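Local atomic coordinates of mandalate racemase/muconate lactonizing enzyme (Unidentified, PDB entry 4E4U), a protein that probably acts as an enolase-superfamily enzyme of the mandelate racemase/muconate lactonizing type, its exact substrate and reaction being unestablished. Residues Y142-P145 with D146-A149; A152-N155 with V156-G159; A319-Q322 with L323-T327; M337-G340 with G341-E345. All coordinates share one frame; numbering follows the deposited sequence. Where two conformers were deposited one is given.

Interaction 1 of 4, residues Y142-P145 with D146-A149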
loop_
_atom_site.group_PDB
_atom_site.type_symbol
_atom_site.label_atom_id
_atom_site.label_comp_id
_atom_site.label_asym_id
_atom_site.label_seq_id
_atom_site.Cartn_x
_atom_site.Cartn_y
_atom_site.Cartn_z
ATOM N N TYR A 142 -42.746 -14.079 -0.307
ATOM C CA TYR A 142 -41.522 -13.367 -0.668
ATOM C C TYR A 142 -40.971 -13.825 -2.017
ATOM O O TYR A 142 -39.840 -13.507 -2.378
ATOM C CB TYR A 142 -40.474 -13.541 0.437
ATOM C CG TYR A 142 -40.971 -13.047 1.776
ATOM C CD1 TYR A 142 -41.151 -11.690 2.008
ATOM C CD2 TYR A 142 -41.282 -13.934 2.799
ATOM C CE1 TYR A 142 -41.616 -11.225 3.223
ATOM C CE2 TYR A 142 -41.748 -13.480 4.021
ATOM C CZ TYR A 142 -41.912 -12.125 4.228
ATOM O OH TYR A 142 -42.374 -11.661 5.440
ATOM N N ASP A 143 -41.786 -14.555 -2.767
ATOM C CA ASP A 143 -41.346 -15.157 -4.021
ATOM C C ASP A 143 -41.922 -14.458 -5.257
ATOM O O ASP A 143 -41.334 -14.505 -6.340
ATOM C CB ASP A 143 -41.712 -16.644 -4.021
ATOM C CG ASP A 143 -41.490 -17.305 -5.365
ATOM O OD1 ASP A 143 -40.318 -17.528 -5.736
ATOM O OD2 ASP A 143 -42.493 -17.615 -6.044
ATOM N N ASP A 144 -43.062 -13.797 -5.082
ATOM C CA ASP A 144 -43.804 -13.212 -6.194
ATOM C C ASP A 144 -43.436 -11.742 -6.388
ATOM O O ASP A 144 -43.756 -10.908 -5.544
ATOM C CB ASP A 144 -45.303 -13.346 -5.908
ATOM C CG ASP A 144 -46.176 -13.003 -7.104
ATOM O OD1 ASP A 144 -45.815 -12.106 -7.892
ATOM O OD2 ASP A 144 -47.244 -13.631 -7.246
ATOM N N PRO A 145 -42.782 -11.410 -7.513
ATOM C CA PRO A 145 -42.343 -10.024 -7.729
ATOM C C PRO A 145 -43.496 -9.049 -7.936
ATOM O O PRO A 145 -43.363 -7.872 -7.613
ATOM C CB PRO A 145 -41.503 -10.113 -9.006
ATOM C CG PRO A 145 -41.997 -11.321 -9.707
ATOM C CD PRO A 145 -42.380 -12.292 -8.623
ATOM N N ASP A 146 -44.611 -9.528 -8.477
ATOM C CA ASP A 146 -45.757 -8.658 -8.709
ATOM C C ASP A 146 -46.489 -8.322 -7.406
ATOM O O ASP A 146 -46.947 -7.193 -7.224
ATOM C CB ASP A 146 -46.692 -9.279 -9.747
ATOM C CG ASP A 146 -46.045 -9.370 -11.118
ATOM O OD1 ASP A 146 -45.442 -8.367 -11.558
ATOM O OD2 ASP A 146 -46.128 -10.445 -11.748
ATOM N N LEU A 147 -46.586 -9.291 -6.496
ATOM C CA LEU A 147 -47.129 -9.023 -5.166
ATOM C C LEU A 147 -46.237 -8.031 -4.426
ATOM O O LEU A 147 -46.732 -7.141 -3.736
ATOM C CB LEU A 147 -47.252 -10.304 -4.341
ATOM C CG LEU A 147 -48.438 -11.225 -4.594
ATOM C CD1 LEU A 147 -48.346 -12.415 -3.662
ATOM C CD2 LEU A 147 -49.754 -10.481 -4.390
ATOM N N ALA A 148 -44.922 -8.199 -4.561
ATOM C CA ALA A 148 -43.976 -7.265 -3.957
ATOM C C ALA A 148 -44.195 -5.860 -4.519
ATOM O O ALA A 148 -44.241 -4.882 -3.768
ATOM C CB ALA A 148 -42.544 -7.724 -4.194
ATOM N N ALA A 149 -44.335 -5.762 -5.838
ATOM C CA ALA A 149 -44.524 -4.472 -6.489
ATOM C C ALA A 149 -45.809 -3.795 -6.012
ATOM O O ALA A 149 -45.820 -2.590 -5.736
ATOM C CB ALA A 149 -44.527 -4.632 -8.001
HETATM O O HOH W 1 -46.263 -12.857 -10.511
#

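Interaction 2 of 4, residues A152-N155 with V156-G159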
loop_
_atom_site.group_PDB
_atom_site.type_symbol
_atom_site.label_atom_id
_atom_site.label_comp_id
_atom_site.label_asym_id
_atom_site.label_seq_id
_atom_site.Cartn_x
_atom_site.Cartn_y
_atom_site.Cartn_z
ATOM N N ALA A 152 -45.245 -2.531 -2.579
ATOM C CA ALA A 152 -44.427 -1.324 -2.630
ATOM C C ALA A 152 -45.275 -0.100 -2.977
ATOM O O ALA A 152 -45.133 0.960 -2.367
ATOM C CB ALA A 152 -43.300 -1.486 -3.629
ATOM N N ALA A 153 -46.150 -0.248 -3.967
ATOM C CA ALA A 153 -47.017 0.848 -4.381
ATOM C C ALA A 153 -47.927 1.297 -3.235
ATOM O O ALA A 153 -48.155 2.494 -3.057
ATOM C CB ALA A 153 -47.835 0.449 -5.599
ATOM N N GLU A 154 -48.443 0.348 -2.460
ATOM C CA GLU A 154 -49.277 0.701 -1.311
ATOM C C GLU A 154 -48.470 1.416 -0.232
ATOM O O GLU A 154 -48.953 2.364 0.382
ATOM C CB GLU A 154 -49.988 -0.526 -0.738
ATOM C CG GLU A 154 -51.039 -1.123 -1.653
ATOM C CD GLU A 154 -52.088 -0.112 -2.076
ATOM O OE1 GLU A 154 -52.533 0.689 -1.225
ATOM O OE2 GLU A 154 -52.463 -0.110 -3.266
ATOM N N ASN A 155 -47.232 0.981 -0.018
ATOM C CA ASN A 155 -46.364 1.662 0.937
ATOM C C ASN A 155 -46.060 3.100 0.513
ATOM O O ASN A 155 -45.998 3.999 1.350
ATOM C CB ASN A 155 -45.089 0.851 1.191
ATOM C CG ASN A 155 -45.297 -0.238 2.224
ATOM O OD1 ASN A 155 -45.824 0.016 3.303
ATOM N ND2 ASN A 155 -44.891 -1.455 1.897
ATOM N N VAL A 156 -45.881 3.320 -0.787
ATOM C CA VAL A 156 -45.694 4.674 -1.301
ATOM C C VAL A 156 -46.930 5.546 -1.016
ATOM O O VAL A 156 -46.795 6.716 -0.648
ATOM C CB VAL A 156 -45.325 4.659 -2.804
ATOM C CG1 VAL A 156 -45.432 6.050 -3.429
ATOM C CG2 VAL A 156 -43.917 4.101 -2.996
ATOM N N LYS A 157 -48.129 4.981 -1.153
ATOM C CA LYS A 157 -49.361 5.713 -0.841
ATOM C C LYS A 157 -49.414 6.116 0.634
ATOM O O LYS A 157 -49.964 7.164 0.978
ATOM C CB LYS A 157 -50.600 4.894 -1.217
ATOM C CG LYS A 157 -50.792 4.725 -2.716
ATOM C CD LYS A 157 -51.967 3.815 -3.028
ATOM C CE LYS A 157 -51.871 3.289 -4.447
ATOM N NZ LYS A 157 -52.946 2.306 -4.743
ATOM N N LEU A 158 -48.838 5.288 1.504
ATOM C CA LEU A 158 -48.768 5.614 2.928
ATOM C C LEU A 158 -47.775 6.738 3.197
ATOM O O LEU A 158 -47.846 7.395 4.242
ATOM C CB LEU A 158 -48.365 4.395 3.755
ATOM C CG LEU A 158 -49.258 3.161 3.776
ATOM C CD1 LEU A 158 -48.627 2.142 4.698
ATOM C CD2 LEU A 158 -50.654 3.505 4.245
ATOM N N GLY A 159 -46.834 6.939 2.276
ATOM C CA GLY A 159 -45.840 7.988 2.413
ATOM C C GLY A 159 -44.401 7.511 2.498
ATOM O O GLY A 159 -43.489 8.335 2.583
#

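Interaction 3 of 4, residues A319-Q322 with L323-T327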
loop_
_atom_site.group_PDB
_atom_site.type_symbol
_atom_site.label_atom_id
_atom_site.label_comp_id
_atom_site.label_asym_id
_atom_site.label_seq_id
_atom_site.Cartn_x
_atom_site.Cartn_y
_atom_site.Cartn_z
ATOM N N ALA A 319 -34.941 3.405 21.410
ATOM C CA ALA A 319 -33.540 3.764 21.604
ATOM C C ALA A 319 -32.898 4.181 20.278
ATOM O O ALA A 319 -32.127 5.146 20.227
ATOM C CB ALA A 319 -32.775 2.608 22.243
ATOM N N SER A 320 -33.225 3.453 19.221
ATOM C CA SER A 320 -32.702 3.749 17.898
ATOM C C SER A 320 -33.121 5.146 17.444
ATOM O O SER A 320 -32.326 5.893 16.862
ATOM C CB SER A 320 -33.193 2.692 16.916
ATOM O OG SER A 320 -32.380 2.660 15.770
ATOM N N ILE A 321 -34.371 5.493 17.730
ATOM C CA ILE A 321 -34.917 6.799 17.409
ATOM C C ILE A 321 -34.183 7.893 18.185
ATOM O O ILE A 321 -33.904 8.958 17.641
ATOM C CB ILE A 321 -36.432 6.814 17.700
ATOM C CG1 ILE A 321 -37.152 5.971 16.645
ATOM C CG2 ILE A 321 -36.974 8.241 17.762
ATOM C CD1 ILE A 321 -38.516 5.452 17.078
ATOM N N GLN A 322 -33.855 7.627 19.448
ATOM C CA GLN A 322 -33.087 8.593 20.235
ATOM C C GLN A 322 -31.734 8.889 19.582
ATOM O O GLN A 322 -31.341 10.049 19.452
ATOM C CB GLN A 322 -32.884 8.094 21.668
ATOM C CG GLN A 322 -34.171 7.981 22.464
ATOM C CD GLN A 322 -34.777 9.325 22.803
ATOM O OE1 GLN A 322 -34.089 10.224 23.279
ATOM N NE2 GLN A 322 -36.075 9.468 22.571
ATOM N N LEU A 323 -31.027 7.845 19.162
ATOM C CA LEU A 323 -29.755 8.041 18.479
ATOM C C LEU A 323 -29.953 8.824 17.180
ATOM O O LEU A 323 -29.257 9.809 16.928
ATOM C CB LEU A 323 -29.102 6.695 18.165
ATOM C CG LEU A 323 -27.818 6.788 17.330
ATOM C CD1 LEU A 323 -26.690 7.404 18.154
ATOM C CD2 LEU A 323 -27.413 5.428 16.780
ATOM N N ALA A 324 -30.910 8.393 16.365
ATOM C CA ALA A 324 -31.096 8.997 15.049
ATOM C C ALA A 324 -31.373 10.497 15.152
ATOM O O ALA A 324 -30.872 11.283 14.351
ATOM C CB ALA A 324 -32.219 8.300 14.311
ATOM N N THR A 325 -32.176 10.880 16.143
ATOM C CA THR A 325 -32.635 12.255 16.291
ATOM C C THR A 325 -31.475 13.235 16.480
ATOM O O THR A 325 -31.561 14.389 16.062
ATOM C CB THR A 325 -33.666 12.351 17.440
ATOM O OG1 THR A 325 -34.785 11.521 17.110
ATOM C CG2 THR A 325 -34.155 13.779 17.647
ATOM N N CYS A 326 -30.386 12.761 17.087
ATOM C CA CYS A 326 -29.229 13.614 17.366
ATOM C C CYS A 326 -28.002 13.287 16.513
ATOM O O CYS A 326 -26.881 13.668 16.866
ATOM C CB CYS A 326 -28.861 13.575 18.861
ATOM S SG CYS A 326 -28.336 11.986 19.526
ATOM N N THR A 327 -28.216 12.623 15.376
ATOM C CA THR A 327 -27.119 12.178 14.516
ATOM C C THR A 327 -27.083 12.978 13.214
ATOM O O THR A 327 -28.035 12.943 12.447
ATOM C CB THR A 327 -27.260 10.676 14.184
ATOM O OG1 THR A 327 -27.084 9.900 15.377
ATOM C CG2 THR A 327 -26.226 10.249 13.161
#

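Interaction 4 of 4, residues M337-G340 with G341-E345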
loop_
_atom_site.group_PDB
_atom_site.type_symbol
_atom_site.label_atom_id
_atom_site.label_comp_id
_atom_site.label_asym_id
_atom_site.label_seq_id
_atom_site.Cartn_x
_atom_site.Cartn_y
_atom_site.Cartn_z
ATOM N N MET A 337 -43.175 -2.077 9.362
ATOM C CA MET A 337 -44.387 -1.466 8.823
ATOM C C MET A 337 -44.539 -0.064 9.410
ATOM O O MET A 337 -43.584 0.711 9.346
ATOM C CB MET A 337 -45.602 -2.375 9.018
ATOM C CG MET A 337 -45.412 -3.675 8.246
ATOM S SD MET A 337 -46.811 -4.778 8.201
ATOM C CE MET A 337 -46.859 -5.241 9.902
ATOM N N THR A 338 -45.690 0.266 9.992
ATOM C CA THR A 338 -45.861 1.603 10.565
ATOM C C THR A 338 -45.973 1.593 12.093
ATOM O O THR A 338 -46.590 2.481 12.682
ATOM C CB THR A 338 -47.065 2.344 9.951
ATOM O OG1 THR A 338 -48.269 1.621 10.223
ATOM C CG2 THR A 338 -46.891 2.470 8.445
ATOM N N TRP A 339 -45.365 0.584 12.712
ATOM C CA TRP A 339 -45.279 0.450 14.171
ATOM C C TRP A 339 -46.618 0.208 14.853
ATOM O O TRP A 339 -46.782 0.524 16.037
ATOM C CB TRP A 339 -44.575 1.653 14.816
ATOM C CG TRP A 339 -43.166 1.874 14.349
ATOM C CD1 TRP A 339 -42.695 2.953 13.658
ATOM C CD2 TRP A 339 -42.043 1.009 14.551
ATOM N NE1 TRP A 339 -41.350 2.814 13.420
ATOM C CE2 TRP A 339 -40.921 1.624 13.963
ATOM C CE3 TRP A 339 -41.875 -0.233 15.176
ATOM C CZ2 TRP A 339 -39.651 1.044 13.970
ATOM C CZ3 TRP A 339 -40.613 -0.810 15.182
ATOM C CH2 TRP A 339 -39.518 -0.173 14.580
ATOM N N GLY A 340 -47.577 -0.343 14.113
ATOM C CA GLY A 340 -48.853 -0.725 14.692
ATOM C C GLY A 340 -48.782 -2.143 15.228
ATOM O O GLY A 340 -47.706 -2.630 15.592
ATOM N N GLY A 341 -49.928 -2.811 15.281
ATOM C CA GLY A 341 -49.972 -4.198 15.706
ATOM C C GLY A 341 -49.386 -4.417 17.086
ATOM O O GLY A 341 -49.580 -3.604 17.990
ATOM N N PHE A 342 -48.644 -5.508 17.244
ATOM C CA PHE A 342 -48.115 -5.864 18.549
ATOM C C PHE A 342 -47.066 -4.861 19.043
ATOM O O PHE A 342 -46.909 -4.678 20.246
ATOM C CB PHE A 342 -47.574 -7.299 18.538
ATOM C CG PHE A 342 -47.290 -7.853 19.906
ATOM C CD1 PHE A 342 -48.314 -8.048 20.824
ATOM C CD2 PHE A 342 -45.995 -8.196 20.268
ATOM C CE1 PHE A 342 -48.048 -8.559 22.080
ATOM C CE2 PHE A 342 -45.724 -8.711 21.524
ATOM C CZ PHE A 342 -46.752 -8.893 22.430
ATOM N N HIS A 343 -46.369 -4.192 18.124
ATOM C CA HIS A 343 -45.422 -3.142 18.510
ATOM C C HIS A 343 -46.096 -1.997 19.257
ATOM O O HIS A 343 -45.475 -1.343 20.096
ATOM C CB HIS A 343 -44.689 -2.575 17.293
ATOM C CG HIS A 343 -43.553 -3.431 16.827
ATOM N ND1 HIS A 343 -43.717 -4.442 15.912
ATOM C CD2 HIS A 343 -42.244 -3.427 17.168
ATOM C CE1 HIS A 343 -42.552 -5.036 15.707
ATOM N NE2 HIS A 343 -41.642 -4.440 16.453
ATOM N N ALA A 344 -47.359 -1.737 18.937
ATOM C CA ALA A 344 -48.107 -0.699 19.626
ATOM C C ALA A 344 -48.741 -1.270 20.890
ATOM O O ALA A 344 -48.803 -0.599 21.921
ATOM C CB ALA A 344 -49.174 -0.121 18.713
ATOM N N GLU A 345 -49.206 -2.511 20.818
ATOM C CA GLU A 345 -49.943 -3.105 21.929
ATOM C C GLU A 345 -49.085 -3.276 23.184
ATOM O O GLU A 345 -49.567 -3.134 24.308
ATOM C CB GLU A 345 -50.527 -4.456 21.517
ATOM C CG GLU A 345 -51.566 -4.977 22.497
ATOM C CD GLU A 345 -52.085 -6.351 22.131
ATOM O OE1 GLU A 345 -51.623 -6.914 21.115
ATOM O OE2 GLU A 345 -52.955 -6.868 22.865
HETATM O O HOH W 2 -45.258 1.235 18.602
#

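Interaction 1 of 4, residues Y142-P145 with D146-A149
Asp-144 turns its carboxylate over the start of helix 145-158 and takes up two backbone N-H groups of the first turn with a single oxygen. OD1 accepts from Asp-146 N at 2.9 Å, a bent bond of 131° that meets the oxygen nearly head-on to its C-O bond. The bond from Leu-147 N to the same OD1 is longer at 3.2 Å but much straighter, and that donor arrives from above the carboxylate plane. Two backbone bonds continue the helix: Ala-148 N to Asp-144 O, 3.1 Å, and Ala-149 N to Pro-145 O, 2.9 Å. Asp-144 is thus the N-cap, with Pro-145 in the first helical position, where the lack of an N-H costs the helix no bond. The negative charge at this end would probably interact favourably with the helix dipole. A chi1 of -169°, with CG swung away from the backbone N, carries the carboxylate out over the turn. The Asp-144 methylene lies against Leu-147: the two side chains run roughly at right angles, Asp-144 CB lying 3.9 Å from Leu-147 CD1, while Leu-147 also packs on Pro-133. Between the two acidic groups, Asp-144 OD1 and Asp-146 OD2 come within 4.2 Å of each other, and a water donating to both, 2.8 Å from Asp-144 OD1, bridges them. The other carboxylate oxygen of Asp-146, OD1, forms a salt bridge with Arg-193 on helix 181-198, where Pro-145 also packs on Leu-189 and Phe-190.

Interaction 2 of 4, residues A152-N155 with V156-G159
Glu-154 and Lys-157 form a salt bridge one turn apart on the outer face of helix 145-158, Lys-157 NZ standing 2.9 Å from Glu-154 OE2. The ammonium comes to the syn side of the carboxylate, 33° out of its plane. Glu-154 reaches it by folding back at chi2 (-56°), whereas the lysine chain stays extended beyond CG and lays CD 3.7 Å from Glu-154 OE1. In a second pair, Asn-155 OD1 touches Leu-158 CD1 at 3.8 Å; the same OD1 is hydrogen-bonded to a bound dimercaptobutanediol, probably from the crystallisation liquor, whose pocket includes Glu-154, Asn-155 and Leu-158. Backbone bonds set the spacing of these residues, Lys-157 N to Ala-153 O at 3.1 Å and Leu-158 N to Glu-154 O at 3.1 Å. The helix then ends in a Schellman motif at Gly-159, inside the unit strand 125-130, helix 145-158, strand 162-165 of the barrel domain. With phi at 118°, Gly-159 N bonds back to Val-156 O at 2.9 Å and weakly to Asn-155 O at 3.2 Å. On the inner side, Ala-152 and Val-156 pack on Val-198 of helix 181-198. Gly-159 O accepts from Lys-398 NZ of a neighbouring subunit.

Interaction 3 of 4, residues A319-Q322 with L323-T327
Thr-325 turns its hydroxyl back onto the carbonyl of Ile-321 in the last turn of helix 314-325, one of the helices of the enolase-type barrel domain. OG1 sits beside the backbone N, chi1 -61°, which brings it within 2.8 Å of Ile-321 O, to which it donates. Its approach is from above the carbonyl plane, 35° out of it, while Thr-325 N reaches Ile-321 O from the other face at 3.0 Å. One buried oxygen therefore accepts two donors of the same residue, a grip that limits rotation of the threonine side chain. The side chains themselves meet at a slant, Ile-321 CG2 lying 4.0 Å from Thr-325 OG1, and both pack on Leu-125 of strand 125-130. Ala-324 CB lies against the carbonyl of the preceding turn, 3.5 Å from Ser-320 O, and it too leans on Leu-125. Leu-323 points another way: its CB touches Ser-320 O, but with CG anti to the backbone N the branched end leads off to Leu-289 and Ala-292 of helix 289-301 and Ile-306 of strand 305-306. The polar end of Gln-322 likewise leads away from the contact, its OE1 accepting a hydrogen bond from Tyr-114 N. Where the helix ends, Leu-323 O accepts two bonds: Cys-326 N approaches at 3.2 Å from one face of the carbonyl, and Thr-327 OG1 donates from the opposite face at 2.7 Å, 52° out of the plane.

Interaction 4 of 4, residues M337-G340 with G341-E345
His-343 faces back over the preceding loop and receives the edge of the Trp-339 indole on its ring. Its CB lies 3.5 Å from Gly-340 O and also near Trp-339 O. With CG anti to the carbonyl carbon (chi1 -80°), the imidazole stands over toward the tryptophan, and CG comes 4.0 Å from Trp-339 CE3. CD2 comes closest to the indole, 3.7 Å from Trp-339 CZ3. At the tip, NE2 lies 4.0 Å from that same CZ3 and is hydrogen-bonded to Asn-312 O, which probably helps hold the ring in this orientation. The pair is edge-to-face, T-shaped, the planes turned 72° and the centroid of the six-membered indole ring 5.3 Å from that of the imidazole. Ala-344 N bonds to Gly-341 O at 3.1 Å and weakly to Gly-340 O at 3.5 Å, and a water donates to Trp-339 O at 3.1 Å and, weakly, to His-343 O. Gly-341, at positive phi, lets the chain turn into the short helix 341-345. This turn follows strand 333-335: Trp-339 packs on Ala-317 of helix 314-325 and Trp-353 of strand 352-354, while His-343 meets Pro-314 and the ring of Trp-23 of strand 22-30.

Interactions 1 and 2 lie in series on helix 145-158, one at each end, and both rest partly against helix 181-198; interaction 1 has a water between two carboxylates, interaction 2 a surface salt bridge. Interaction 3 is the fully buried one and the closest of the four to the centre of the chain, about 13 Å from it; there hydroxyls bond to backbone carbonyls and no ion pair joins the segments. Interaction 4 is intermediate, partly buried, and alone depends on an aromatic pair. It touches interaction 2 through Leu-158 CD1 and Thr-338 CG2, 4.1 Å apart. Interactions 3 and 4 share helix 314-325, the first lying on it and the second packing against it.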